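Local coordinates for protein extracellular sialidase/neuraminidase, putative (Aspergillus fumigatus, PDB 2XZI) that acts as a KDNase, a sialidase-family glycosidase that hydrolyses the glycosidic linkage of terminal deaminoneuraminic acid (KDN), at residues Asp183-Gly188 against Leu198-Met203; Asp244-Lys249 against Leu271-Cys276; Gly278-Tyr283 against Thr291-Ser296. One frame throughout, in Å; residues are numbered along the deposited sequence.

Contact 1: Asp183-Gly188 against Leu198-Met203; sequences DAVGPG and LVIPAM
The flat carboxylate of Asp-183 meets Met-203 with one oxygen, OD1, 3.6 Å from Met-203 CB. That oxygen also forms a salt bridge to Arg-205, and OD2 takes a weak hydrogen bond from Thr-176. Met-203 keeps CG anti to the backbone N (chi1 168°) and is extended beyond it, its SD 3.8 Å from Asp-183 CA.

Met-203 N gives a hydrogen bond to Ala-184 O at 2.9 Å, the donor tilted 25° from the plane of that carbonyl. Gly-186 N reaches Pro-201 O, also at 2.9 Å. The two bonds flank a single beta bridge between Val-185 and Ala-202, where the chains run in roughly opposite senses. Next to it, Val-185 CG2 lies 3.7 Å from Ile-200 CG2, the side chains side by side and pointing the same way. Ala-184 N is buried without a partner in the model.

The bridge joins the irregular 183-188 to strand 198-202, an inner strand of one four-stranded propeller sheet. Strands 101-109 and 115-122 of another sheet pack on Val-185 and Ile-200 through Thr-106 and Phe-118, while Ile-232 of strand 230-234 touches Pro-201.

Contact 2: Asp244-Lys249 against Leu271-Cys276; sequences DRPSQK and LPDPAC. With KDM (deamino-alpha-neuraminic acid), chain C.
Asp-273 OD1, which touches Pro-246 CD across the contact at 3.4 Å, is gripped by two backbone N-H groups of its own segment. Cys-276 N binds it at 2.9 Å through the syn lone pair (N-H...O 154°), while Ala-275 N adds a weak, strongly bent bond. The other carboxylate oxygen, OD2, is held by Arg-252 and Asn-295. Together these partners hold the carboxylate against CD and CG of Pro-246.

Acceptance from the N-H three residues on makes this an Asx motif. It curls the chain just after strand 272-273, with Ala-275 at positive phi (65°), and presents Ala-275 O to Arg-245. The bend lies behind Arg-245, a residue of the sugar pocket of this sialidase beta-propeller.

Arg-245 has CG anti to the backbone N (chi1 172°) and stays extended as far as NE, its CG and CD running over the Cys-276 backbone. Ala-275 O lies 3.0 Å above one face of the guanidinium, offset toward the rim. Its angle to the N-H groups is too poor for a hydrogen bond, and it is bound instead by Arg-302 NH2. KDM O8 lies over the opposite face, 3.8 Å from the plane. KDM C1 lies at the edge, in the guanidinium plane, and its oxygen O1B is bound by both NH2 and NH1, at 2.9 and 3.1 Å; NH1 adds a weak bond to the ring oxygen O6. NH1 also forms a salt bridge to Glu-229. Arg-39 and Arg-302 bind the same sugar, consistent with the arginine triad of sialidases.

On the exposed side, Lys-249 passes its extended chain by the carbonyl of Pro-274, with CG and CE each 3.3 Å from Pro-274 O, and sends NZ to Thr-300 O. Ala-275 CB fits between this chain and Pro-246, 3.9 Å from Pro-246 O.

Contact 3: Gly278-Tyr283 against Thr291-Ser296; sequences GSVLRY and TIFLNS
Ser-279 and Leu-294 face each other as an antiparallel hydrogen-bonded pair, at the closely packed end of a beta hairpin. Ser-279 N binds Leu-294 O at 2.9 Å, and Leu-294 N returns the bond to Ser-279 O. The Ser-279 hydroxyl sits between the backbone N and the carbonyl carbon (chi1 57°), which sets OG 3.5 Å from Leu-294 CB; its polar partner is Ser-339.

The next pair, Val-280 with Phe-293, is non-hydrogen-bonded, and its side chains leave by the other face of the sheet. The Phe-293 ring brings CD1 within 3.2 Å of Ser-279 O, an oblique approach, while Val-280 CB comes to the ring's edge, near its plane. Beside them Val-280 CG2 touches Thr-291 CG2 at 3.8 Å. Gly-278, lacking a side chain, brings CA to 3.4 Å from Leu-294 O.

Packing is looser toward the partly exposed Leu-281 and Tyr-283. The backbone is still firmly joined there, Ile-292 N giving Leu-281 O an almost straight bond of 2.8 Å (178°). Leu-281 and Tyr-283 meet the Ile-292 side chain through their CB atoms: Leu-281 CB faces Ile-292 CB, and Tyr-283 CB lies 3.9 Å from Ile-292 CG1 and CD1, while the end of its side chain leads away.

The strands form one side of a four-stranded propeller sheet, in which 279-284 is an outermost strand and 290-294 pairs on with strand 305-310. Met-341 of strand 334-343 packs on the face of Ser-279, Ile-292 and Leu-294, and Val-233 of strand 230-234 on that of Val-280 and Thr-291.

How the contacts relate
The three contacts follow one another along the chain and belong to successive sheets of the propeller. Contacts 2 and 3 touch, their centres 14 Å apart: Asn-295 ND2 of contact 3 makes probable hydrogen bonds to Asp-273 OD2 at 2.8 Å and Pro-272 O at 3.0 Å, and Leu-271 packs on Phe-293. Contact 1 stands apart, its nearest atoms about 5 Å from either of the others. Contact 2 binds the pocket KDM directly through Arg-245; the Ala-184 side chain of contact 1 lies about 6 Å from a bound KDM, and Gly-278 of contact 3 about 11 Å. The Lys-249 side chain also comes within about 5 Å of a second bound KDM.

Contact 1: Asp183-Gly188 against Leu198-Met203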
ATOM      1  N   ASP A 183      -0.847  -2.900  16.267  1.00  6.61           N
ATOM      2  CA  ASP A 183      -1.921  -2.496  15.365  1.00  6.53           C
ATOM      3  C   ASP A 183      -1.306  -2.213  14.008  1.00  5.79           C
ATOM      4  O   ASP A 183      -0.080  -2.067  13.889  1.00  6.64           O
ATOM      5  CB  ASP A 183      -2.671  -1.240  15.861  1.00  6.05           C
ATOM      6  CG  ASP A 183      -3.918  -0.933  15.038  1.00  6.92           C
ATOM      7  OD1 ASP A 183      -4.504  -1.892  14.466  1.00  6.97           O
ATOM      8  OD2 ASP A 183      -4.290   0.269  14.959  1.00  6.65           O
ATOM      9  N   ALA A 184      -2.158  -2.142  12.992  1.00  6.13           N
ATOM     10  CA  ALA A 184      -1.747  -1.760  11.639  1.00  5.35           C
ATOM     11  C   ALA A 184      -2.947  -1.220  10.912  1.00  5.71           C
ATOM     12  O   ALA A 184      -4.066  -1.703  11.100  1.00  6.37           O
ATOM     13  CB  ALA A 184      -1.171  -2.953  10.878  1.00  6.04           C
ATOM     14  N   VAL A 185      -2.722  -0.213  10.076  1.00  4.94           N
ATOM     15  CA  VAL A 185      -3.709   0.198   9.064  1.00  4.92           C
ATOM     16  C   VAL A 185      -3.129  -0.133   7.688  1.00  4.38           C
ATOM     17  O   VAL A 185      -1.908  -0.009   7.474  1.00  4.33           O
ATOM     18  CB  VAL A 185      -4.109   1.693   9.194  1.00  5.20           C
ATOM     19  CG1 VAL A 185      -2.889   2.626   9.042  1.00  5.54           C
ATOM     20  CG2 VAL A 185      -5.255   2.048   8.239  1.00  6.18           C
ATOM     21  N   GLY A 186      -3.981  -0.608   6.781  1.00  5.55           N
ATOM     22  CA  GLY A 186      -3.502  -1.047   5.468  1.00  5.77           C
ATOM     23  C   GLY A 186      -2.327  -2.010   5.604  1.00  5.60           C
ATOM     24  O   GLY A 186      -2.403  -2.977   6.351  1.00  6.40           O
ATOM     25  N   PRO A 187      -1.194  -1.730   4.943  1.00  4.82           N
ATOM     26  CA  PRO A 187      -0.914  -0.532   4.163  1.00  5.04           C
ATOM     27  C   PRO A 187      -1.348  -0.678   2.713  1.00  5.04           C
ATOM     28  O   PRO A 187      -1.478  -1.798   2.211  1.00  5.91           O
ATOM     29  CB  PRO A 187       0.602  -0.440   4.245  1.00  5.09           C
ATOM     30  CG  PRO A 187       1.063  -1.891   4.264  1.00  5.52           C
ATOM     31  CD  PRO A 187      -0.005  -2.589   5.101  1.00  5.56           C
ATOM     32  N   GLY A 188      -1.543   0.451   2.036  1.00  5.49           N
ATOM     33  CA  GLY A 188      -1.878   0.415   0.623  1.00  6.28           C
ATOM     34  C   GLY A 188      -2.894   1.470   0.266  1.00  5.98           C
ATOM     35  O   GLY A 188      -2.532   2.551  -0.176  1.00  5.59           O
ATOM     36  N   LEU A 198     -16.601   5.882   2.767  1.00  7.82           N
ATOM     37  CA  LEU A 198     -15.196   5.465   2.672  1.00  7.46           C
ATOM     38  C   LEU A 198     -14.983   4.201   3.481  1.00  6.92           C
ATOM     39  O   LEU A 198     -15.570   4.029   4.550  1.00  6.56           O
ATOM     40  CB  LEU A 198     -14.254   6.546   3.190  1.00  7.19           C
ATOM     41  CG  LEU A 198     -14.353   7.931   2.537  1.00  7.28           C
ATOM     42  CD1 LEU A 198     -13.274   8.856   3.074  1.00  6.66           C
ATOM     43  CD2 LEU A 198     -14.223   7.825   1.030  1.00  8.17           C
ATOM     44  N   VAL A 199     -14.126   3.312   2.983  1.00  6.03           N
ATOM     45  CA  VAL A 199     -13.748   2.126   3.738  1.00  6.40           C
ATOM     46  C   VAL A 199     -12.235   1.999   3.682  1.00  5.92           C
ATOM     47  O   VAL A 199     -11.636   1.947   2.590  1.00  6.02           O
ATOM     48  CB  VAL A 199     -14.382   0.820   3.187  1.00  5.84           C
ATOM     49  CG1 VAL A 199     -14.045  -0.347   4.112  1.00  6.97           C
ATOM     50  CG2 VAL A 199     -15.881   0.948   3.088  1.00  7.28           C
ATOM     51  N   ILE A 200     -11.638   1.966   4.873  1.00  5.62           N
ATOM     52  CA  ILE A 200     -10.195   1.840   5.049  1.00  5.55           C
ATOM     53  C   ILE A 200      -9.904   0.522   5.767  1.00  5.68           C
ATOM     54  O   ILE A 200     -10.422   0.283   6.866  1.00  5.27           O
ATOM     55  CB  ILE A 200      -9.623   3.066   5.817  1.00  6.09           C
ATOM     56  CG1 ILE A 200      -9.935   4.382   5.068  1.00  6.38           C
ATOM     57  CG2 ILE A 200      -8.120   2.901   6.066  1.00  7.89           C
ATOM     58  CD1 ILE A 200     -11.345   5.008   5.361  1.00 11.46           C
ATOM     59  N   PRO A 201      -9.105  -0.350   5.147  1.00  4.72           N
ATOM     60  CA  PRO A 201      -8.841  -1.633   5.799  1.00  4.67           C
ATOM     61  C   PRO A 201      -7.803  -1.485   6.886  1.00  4.93           C
ATOM     62  O   PRO A 201      -6.827  -0.753   6.722  1.00  4.70           O
ATOM     63  CB  PRO A 201      -8.301  -2.499   4.658  1.00  4.27           C
ATOM     64  CG  PRO A 201      -7.585  -1.519   3.765  1.00  5.12           C
ATOM     65  CD  PRO A 201      -8.393  -0.231   3.855  1.00  5.79           C
ATOM     66  N   ALA A 202      -7.995  -2.199   7.986  1.00  4.94           N
ATOM     67  CA  ALA A 202      -7.063  -2.201   9.099  1.00  4.85           C
ATOM     68  C   ALA A 202      -7.005  -3.557   9.775  1.00  5.03           C
ATOM     69  O   ALA A 202      -7.761  -4.482   9.421  1.00  5.43           O
ATOM     70  CB  ALA A 202      -7.413  -1.107  10.113  1.00  5.96           C
ATOM     71  N   MET A 203      -6.111  -3.675  10.750  1.00  5.01           N
ATOM     72  CA  MET A 203      -5.981  -4.936  11.478  1.00  5.32           C
ATOM     73  C   MET A 203      -7.303  -5.261  12.199  1.00  5.14           C
ATOM     74  O   MET A 203      -7.801  -4.453  12.965  1.00  5.99           O
ATOM     75  CB  MET A 203      -4.842  -4.837  12.485  1.00  5.13           C
ATOM     76  CG  MET A 203      -4.813  -5.981  13.490  1.00  6.56           C
ATOM     77  SD  MET A 203      -3.283  -5.930  14.429  1.00  8.19           S
ATOM     78  CE  MET A 203      -3.751  -6.742  15.951  1.00  9.27           C
TER

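Contact 2: Asp244-Lys249 against Leu271-Cys276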
ATOM      1  N   ASP A 244      -6.798 -10.433   2.620  1.00  7.04           N
ATOM      2  CA  ASP A 244      -5.808 -10.151   3.645  1.00  6.61           C
ATOM      3  C   ASP A 244      -4.591 -11.053   3.522  1.00  6.55           C
ATOM      4  O   ASP A 244      -4.671 -12.193   3.023  1.00  6.89           O
ATOM      5  CB  ASP A 244      -6.427 -10.368   5.034  1.00  6.97           C
ATOM      6  CG  ASP A 244      -7.420  -9.278   5.430  1.00  7.02           C
ATOM      7  OD1 ASP A 244      -7.862  -8.506   4.556  1.00  7.51           O
ATOM      8  OD2 ASP A 244      -7.780  -9.205   6.621  1.00  8.69           O
ATOM      9  N   ARG A 245      -3.474 -10.552   4.035  1.00  6.89           N
ATOM     10  CA  ARG A 245      -2.269 -11.340   4.236  1.00  7.49           C
ATOM     11  C   ARG A 245      -2.523 -12.424   5.282  1.00  7.53           C
ATOM     12  O   ARG A 245      -3.045 -12.133   6.368  1.00  7.73           O
ATOM     13  CB  ARG A 245      -1.169 -10.401   4.730  1.00  7.28           C
ATOM     14  CG  ARG A 245       0.111 -11.090   5.183  1.00  7.17           C
ATOM     15  CD  ARG A 245       1.098 -10.052   5.650  1.00  7.90           C
ATOM     16  NE  ARG A 245       2.276 -10.644   6.283  1.00  7.53           N
ATOM     17  CZ  ARG A 245       3.422  -9.993   6.480  1.00  7.93           C
ATOM     18  NH1 ARG A 245       3.590  -8.749   6.022  1.00  7.22           N
ATOM     19  NH2 ARG A 245       4.427 -10.618   7.082  1.00  9.37           N
ATOM     20  N   PRO A 246      -2.147 -13.676   4.965  1.00  7.90           N
ATOM     21  CA  PRO A 246      -2.329 -14.744   5.953  1.00  8.84           C
ATOM     22  C   PRO A 246      -1.311 -14.649   7.099  1.00  9.36           C
ATOM     23  O   PRO A 246      -0.221 -14.087   6.921  1.00  9.41           O
ATOM     24  CB  PRO A 246      -2.061 -16.007   5.131  1.00  8.74           C
ATOM     25  CG  PRO A 246      -1.055 -15.562   4.085  1.00  9.07           C
ATOM     26  CD  PRO A 246      -1.565 -14.177   3.701  1.00  8.22           C
ATOM     27  N   SER A 247      -1.660 -15.214   8.260  1.00 10.70           N
ATOM     28  CA  SER A 247      -0.709 -15.275   9.389  1.00 13.22           C
ATOM     29  C   SER A 247       0.478 -16.223   9.108  1.00 13.42           C
ATOM     30  O   SER A 247       1.591 -16.001   9.594  1.00 14.32           O
ATOM     31  CB  SER A 247      -1.413 -15.619  10.713  1.00 13.45           C
ATOM     32  OG  SER A 247      -2.089 -16.858  10.659  1.00 18.19           O
ATOM     33  N   GLN A 248       0.224 -17.260   8.315  1.00 13.49           N
ATOM     34  CA  GLN A 248       1.263 -18.187   7.882  0.50 13.88           C
ATOM     35  C   GLN A 248       1.258 -18.300   6.363  1.00 13.17           C
ATOM     36  O   GLN A 248       0.210 -18.140   5.720  1.00 13.25           O
ATOM     37  CB  GLN A 248       1.077 -19.574   8.518  0.50 14.49           C
ATOM     38  CG  GLN A 248       1.623 -19.709   9.950  0.50 16.66           C
ATOM     39  CD  GLN A 248       0.581 -19.463  11.032  0.50 18.95           C
ATOM     40  OE1 GLN A 248      -0.624 -19.561  10.790  0.50 21.06           O
ATOM     41  NE2 GLN A 248       1.046 -19.158  12.242  0.50 19.65           N
ATOM     42  N   LYS A 249       2.429 -18.578   5.797  1.00 12.59           N
ATOM     43  CA  LYS A 249       2.580 -18.702   4.351  1.00 12.91           C
ATOM     44  C   LYS A 249       1.569 -19.688   3.773  1.00 11.97           C
ATOM     45  O   LYS A 249       1.250 -20.702   4.409  1.00 12.57           O
ATOM     46  CB  LYS A 249       3.991 -19.171   4.005  1.00 13.36           C
ATOM     47  CG  LYS A 249       5.089 -18.266   4.516  1.00 15.52           C
ATOM     48  CD  LYS A 249       6.439 -18.678   3.943  1.00 20.06           C
ATOM     49  CE  LYS A 249       7.425 -17.518   3.987  1.00 21.28           C
ATOM     50  NZ  LYS A 249       8.639 -17.808   3.179  1.00 23.97           N
ATOM     51  N   LEU A 271      -5.002 -18.007  -5.090  1.00 10.27           N
ATOM     52  CA  LEU A 271      -4.084 -16.888  -4.800  1.00  9.37           C
ATOM     53  C   LEU A 271      -3.010 -17.248  -3.760  1.00  8.60           C
ATOM     54  O   LEU A 271      -3.101 -16.852  -2.593  1.00  8.59           O
ATOM     55  CB  LEU A 271      -4.872 -15.646  -4.353  1.00  9.01           C
ATOM     56  CG  LEU A 271      -5.891 -15.046  -5.328  1.00  7.85           C
ATOM     57  CD1 LEU A 271      -6.658 -13.911  -4.647  1.00  9.20           C
ATOM     58  CD2 LEU A 271      -5.228 -14.592  -6.652  1.00  7.77           C
ATOM     59  N   PRO A 272      -1.992 -18.016  -4.178  1.00  8.69           N
ATOM     60  CA  PRO A 272      -0.861 -18.295  -3.297  1.00  8.83           C
ATOM     61  C   PRO A 272      -0.214 -16.991  -2.813  1.00  8.21           C
ATOM     62  O   PRO A 272      -0.224 -15.985  -3.527  1.00  7.83           O
ATOM     63  CB  PRO A 272       0.080 -19.109  -4.200  1.00  8.82           C
ATOM     64  CG  PRO A 272      -0.278 -18.697  -5.590  1.00 10.04           C
ATOM     65  CD  PRO A 272      -1.765 -18.523  -5.542  1.00  9.10           C
ATOM     66  N   ASP A 273       0.294 -17.015  -1.587  1.00  7.87           N
ATOM     67  CA  ASP A 273       0.906 -15.836  -0.986  1.00  7.52           C
ATOM     68  C   ASP A 273       1.932 -16.320   0.036  1.00  7.88           C
ATOM     69  O   ASP A 273       1.679 -17.315   0.723  1.00  8.01           O
ATOM     70  CB  ASP A 273      -0.173 -14.994  -0.302  1.00  7.93           C
ATOM     71  CG  ASP A 273       0.384 -13.706   0.278  1.00  7.43           C
ATOM     72  OD1 ASP A 273       0.874 -13.719   1.424  1.00  7.41           O
ATOM     73  OD2 ASP A 273       0.355 -12.672  -0.442  1.00  6.21           O
ATOM     74  N   PRO A 274       3.079 -15.632   0.163  1.00  7.16           N
ATOM     75  CA  PRO A 274       4.151 -16.089   1.061  1.00  7.30           C
ATOM     76  C   PRO A 274       4.098 -15.410   2.431  1.00  7.45           C
ATOM     77  O   PRO A 274       5.110 -15.320   3.096  1.00  8.18           O
ATOM     78  CB  PRO A 274       5.417 -15.679   0.295  1.00  7.74           C
ATOM     79  CG  PRO A 274       5.002 -14.331  -0.330  1.00  6.62           C
ATOM     80  CD  PRO A 274       3.532 -14.517  -0.698  1.00  7.41           C
ATOM     81  N   ALA A 275       2.904 -14.984   2.843  1.00  7.68           N
ATOM     82  CA  ALA A 275       2.723 -14.144   4.031  1.00  8.02           C
ATOM     83  C   ALA A 275       3.390 -12.782   3.784  1.00  7.83           C
ATOM     84  O   ALA A 275       4.436 -12.440   4.357  1.00  8.57           O
ATOM     85  CB  ALA A 275       3.267 -14.836   5.309  1.00  8.16           C
ATOM     86  N   CYS A 276       2.771 -12.018   2.886  1.00  6.89           N
ATOM     87  CA  CYS A 276       3.253 -10.698   2.498  1.00  6.10           C
ATOM     88  C   CYS A 276       2.016  -9.848   2.170  1.00  5.47           C
ATOM     89  O   CYS A 276       0.955 -10.377   1.896  1.00  6.47           O
ATOM     90  CB  CYS A 276       4.199 -10.802   1.283  1.00  5.78           C
ATOM     91  SG  CYS A 276       4.987  -9.269   0.745  1.00  7.76           S
TER
HETATM   92  C2  KDM C 500       6.744  -6.691   7.688  1.00 17.17           C
HETATM   93  C1  KDM C 500       7.048  -7.604   6.508  1.00 15.48           C
HETATM   94  C3  KDM C 500       6.836  -5.213   7.267  1.00 15.42           C
HETATM   95  C4  KDM C 500       5.936  -4.271   8.119  1.00 13.71           C
HETATM   96  C5  KDM C 500       5.421  -4.885   9.427  1.00 13.09           C
HETATM   97  C6  KDM C 500       4.680  -6.208   9.110  1.00 15.14           C
HETATM   98  C7  KDM C 500       4.331  -7.023  10.365  1.00 15.08           C
HETATM   99  C8  KDM C 500       3.440  -8.224   9.998  1.00 16.09           C
HETATM  100  C9  KDM C 500       3.130  -9.066  11.223  1.00 16.78           C
HETATM  101  O5  KDM C 500       4.577  -3.951  10.146  1.00 11.91           O
HETATM  102  O1A KDM C 500       7.720  -7.145   5.554  1.00 14.82           O
HETATM  103  O1B KDM C 500       6.603  -8.773   6.601  1.00 15.44           O
HETATM  104  O4  KDM C 500       6.697  -3.104   8.430  1.00 11.01           O
HETATM  105  O6  KDM C 500       5.437  -7.084   8.209  1.00 17.01           O
HETATM  106  O7  KDM C 500       5.541  -7.488  10.967  1.00 13.04           O
HETATM  107  O8  KDM C 500       2.191  -7.780   9.450  1.00 16.52           O
HETATM  108  O9  KDM C 500       2.328  -8.265  12.107  1.00 17.94           O
HETATM  109  O2  KDM C 500       7.757  -6.996   8.654  1.00 17.19           O

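Contact 3: Gly278-Tyr283 against Thr291-Ser296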
ATOM      1  N   GLY A 278      -0.436  -7.500  -0.124  1.00  4.37           N
ATOM      2  CA  GLY A 278      -0.820  -7.434  -1.530  1.00  5.10           C
ATOM      3  C   GLY A 278      -1.624  -6.167  -1.753  1.00  4.97           C
ATOM      4  O   GLY A 278      -1.786  -5.353  -0.823  1.00  5.70           O
ATOM      5  N   SER A 279      -2.126  -6.001  -2.982  1.00  4.55           N
ATOM      6  CA  SER A 279      -2.949  -4.852  -3.334  1.00  5.16           C
ATOM      7  C   SER A 279      -4.076  -5.292  -4.268  1.00  5.28           C
ATOM      8  O   SER A 279      -3.946  -6.289  -4.993  1.00  4.57           O
ATOM      9  CB  SER A 279      -2.093  -3.704  -3.916  1.00  5.31           C
ATOM     10  OG  SER A 279      -1.337  -4.126  -5.058  1.00  6.12           O
ATOM     11  N   VAL A 280      -5.172  -4.536  -4.245  1.00  4.75           N
ATOM     12  CA  VAL A 280      -6.355  -4.853  -5.034  1.00  5.37           C
ATOM     13  C   VAL A 280      -6.955  -3.521  -5.524  1.00  5.58           C
ATOM     14  O   VAL A 280      -6.789  -2.498  -4.864  1.00  5.74           O
ATOM     15  CB  VAL A 280      -7.389  -5.661  -4.192  1.00  4.53           C
ATOM     16  CG1 VAL A 280      -8.032  -4.785  -3.082  1.00  5.56           C
ATOM     17  CG2 VAL A 280      -8.449  -6.307  -5.097  1.00  5.44           C
ATOM     18  N   LEU A 281      -7.631  -3.546  -6.676  1.00  5.24           N
ATOM     19  CA  LEU A 281      -8.084  -2.319  -7.325  1.00  5.58           C
ATOM     20  C   LEU A 281      -9.353  -2.563  -8.129  1.00  5.53           C
ATOM     21  O   LEU A 281      -9.400  -3.477  -8.941  1.00  5.77           O
ATOM     22  CB  LEU A 281      -6.989  -1.782  -8.253  1.00  5.91           C
ATOM     23  CG  LEU A 281      -7.306  -0.491  -9.005  1.00  7.58           C
ATOM     24  CD1 LEU A 281      -7.359   0.680  -8.012  1.00  8.14           C
ATOM     25  CD2 LEU A 281      -6.266  -0.192 -10.081  1.00  9.13           C
ATOM     26  N   ARG A 282     -10.369  -1.738  -7.899  1.00  5.69           N
ATOM     27  CA  ARG A 282     -11.538  -1.719  -8.765  1.00  6.55           C
ATOM     28  C   ARG A 282     -11.176  -0.933 -10.020  1.00  7.84           C
ATOM     29  O   ARG A 282     -10.850   0.264  -9.959  1.00  8.09           O
ATOM     30  CB  ARG A 282     -12.683  -1.046  -8.023  1.00  7.19           C
ATOM     31  CG  ARG A 282     -13.972  -0.881  -8.811  1.00  8.37           C
ATOM     32  CD  ARG A 282     -14.989  -0.231  -7.886  1.00 11.19           C
ATOM     33  NE  ARG A 282     -16.259   0.072  -8.542  1.00 11.47           N
ATOM     34  CZ  ARG A 282     -17.372  -0.647  -8.413  1.00 12.03           C
ATOM     35  NH1 ARG A 282     -17.402  -1.747  -7.654  1.00  9.65           N
ATOM     36  NH2 ARG A 282     -18.464  -0.258  -9.061  1.00 11.61           N
ATOM     37  N   TYR A 283     -11.221  -1.597 -11.159  1.00  8.92           N
ATOM     38  CA  TYR A 283     -10.822  -0.947 -12.400  1.00 10.49           C
ATOM     39  C   TYR A 283     -11.977  -0.246 -13.131  1.00 11.87           C
ATOM     40  O   TYR A 283     -11.830   0.905 -13.567  1.00 12.48           O
ATOM     41  CB  TYR A 283     -10.090  -1.926 -13.331  1.00 10.15           C
ATOM     42  CG  TYR A 283      -9.407  -1.202 -14.460  1.00 10.94           C
ATOM     43  CD1 TYR A 283      -8.127  -0.669 -14.295  1.00 11.75           C
ATOM     44  CD2 TYR A 283     -10.064  -0.996 -15.676  1.00 12.78           C
ATOM     45  CE1 TYR A 283      -7.507   0.028 -15.332  1.00 13.87           C
ATOM     46  CE2 TYR A 283      -9.456  -0.295 -16.712  1.00 11.47           C
ATOM     47  CZ  TYR A 283      -8.176   0.203 -16.532  1.00 12.34           C
ATOM     48  OH  TYR A 283      -7.569   0.890 -17.555  1.00 15.54           O
ATOM     49  N   THR A 291     -11.759  -6.387 -11.665  1.00  7.63           N
ATOM     50  CA  THR A 291     -11.016  -6.160 -10.444  1.00  7.05           C
ATOM     51  C   THR A 291      -9.610  -6.636 -10.737  1.00  6.50           C
ATOM     52  O   THR A 291      -9.415  -7.684 -11.378  1.00  7.10           O
ATOM     53  CB  THR A 291     -11.585  -6.971  -9.265  1.00  7.36           C
ATOM     54  OG1 THR A 291     -12.977  -6.683  -9.091  1.00  8.10           O
ATOM     55  CG2 THR A 291     -10.878  -6.638  -7.968  1.00  7.13           C
ATOM     56  N   ILE A 292      -8.630  -5.849 -10.290  1.00  5.16           N
ATOM     57  CA  ILE A 292      -7.206  -6.143 -10.443  1.00  5.60           C
ATOM     58  C   ILE A 292      -6.616  -6.546  -9.082  1.00  4.93           C
ATOM     59  O   ILE A 292      -6.956  -5.971  -8.046  1.00  5.20           O
ATOM     60  CB  ILE A 292      -6.419  -4.901 -10.983  1.00  5.28           C
ATOM     61  CG1 ILE A 292      -7.182  -4.118 -12.077  1.00  6.37           C
ATOM     62  CG2 ILE A 292      -5.010  -5.324 -11.416  1.00  4.78           C
ATOM     63  CD1 ILE A 292      -7.527  -4.917 -13.361  1.00  7.10           C
ATOM     64  N   PHE A 293      -5.740  -7.552  -9.092  1.00  5.54           N
ATOM     65  CA  PHE A 293      -5.047  -7.997  -7.881  1.00  4.65           C
ATOM     66  C   PHE A 293      -3.550  -8.132  -8.149  1.00  4.33           C
ATOM     67  O   PHE A 293      -3.148  -8.537  -9.245  1.00  5.33           O
ATOM     68  CB  PHE A 293      -5.616  -9.326  -7.378  1.00  5.34           C
ATOM     69  CG  PHE A 293      -4.989  -9.790  -6.100  1.00  4.76           C
ATOM     70  CD1 PHE A 293      -5.282  -9.160  -4.893  1.00  6.35           C
ATOM     71  CD2 PHE A 293      -4.071 -10.842  -6.100  1.00  6.10           C
ATOM     72  CE1 PHE A 293      -4.696  -9.566  -3.704  1.00  8.81           C
ATOM     73  CE2 PHE A 293      -3.471 -11.259  -4.904  1.00  7.96           C
ATOM     74  CZ  PHE A 293      -3.787 -10.614  -3.698  1.00  7.29           C
ATOM     75  N   LEU A 294      -2.731  -7.791  -7.152  1.00  3.71           N
ATOM     76  CA  LEU A 294      -1.278  -7.886  -7.260  1.00  4.33           C
ATOM     77  C   LEU A 294      -0.686  -8.393  -5.957  1.00  4.20           C
ATOM     78  O   LEU A 294      -0.976  -7.867  -4.881  1.00  4.21           O
ATOM     79  CB  LEU A 294      -0.703  -6.500  -7.556  1.00  4.30           C
ATOM     80  CG  LEU A 294       0.814  -6.337  -7.658  1.00  5.02           C
ATOM     81  CD1 LEU A 294       1.484  -7.243  -8.680  1.00  6.14           C
ATOM     82  CD2 LEU A 294       1.082  -4.867  -7.998  1.00  5.19           C
ATOM     83  N   ASN A 295       0.147  -9.428  -6.056  1.00  4.25           N
ATOM     84  CA  ASN A 295       0.902  -9.934  -4.905  1.00  5.04           C
ATOM     85  C   ASN A 295       2.039 -10.793  -5.435  1.00  4.41           C
ATOM     86  O   ASN A 295       2.242 -10.886  -6.655  1.00  6.18           O
ATOM     87  CB  ASN A 295       0.004 -10.712  -3.904  1.00  5.19           C
ATOM     88  CG  ASN A 295      -0.145 -12.206  -4.243  1.00  5.69           C
ATOM     89  OD1 ASN A 295      -0.267 -12.586  -5.410  1.00  5.72           O
ATOM     90  ND2 ASN A 295      -0.137 -13.048  -3.204  1.00  7.09           N
ATOM     91  N   SER A 296       2.814 -11.374  -4.521  1.00  5.88           N
ATOM     92  CA  SER A 296       3.769 -12.377  -4.962  1.00  6.53           C
ATOM     93  C   SER A 296       3.070 -13.730  -4.999  1.00  6.42           C
ATOM     94  O   SER A 296       2.689 -14.273  -3.958  1.00  7.28           O
ATOM     95  CB  SER A 296       4.978 -12.443  -4.046  1.00  6.69           C
ATOM     96  OG  SER A 296       5.915 -13.360  -4.607  1.00  7.11           O
TER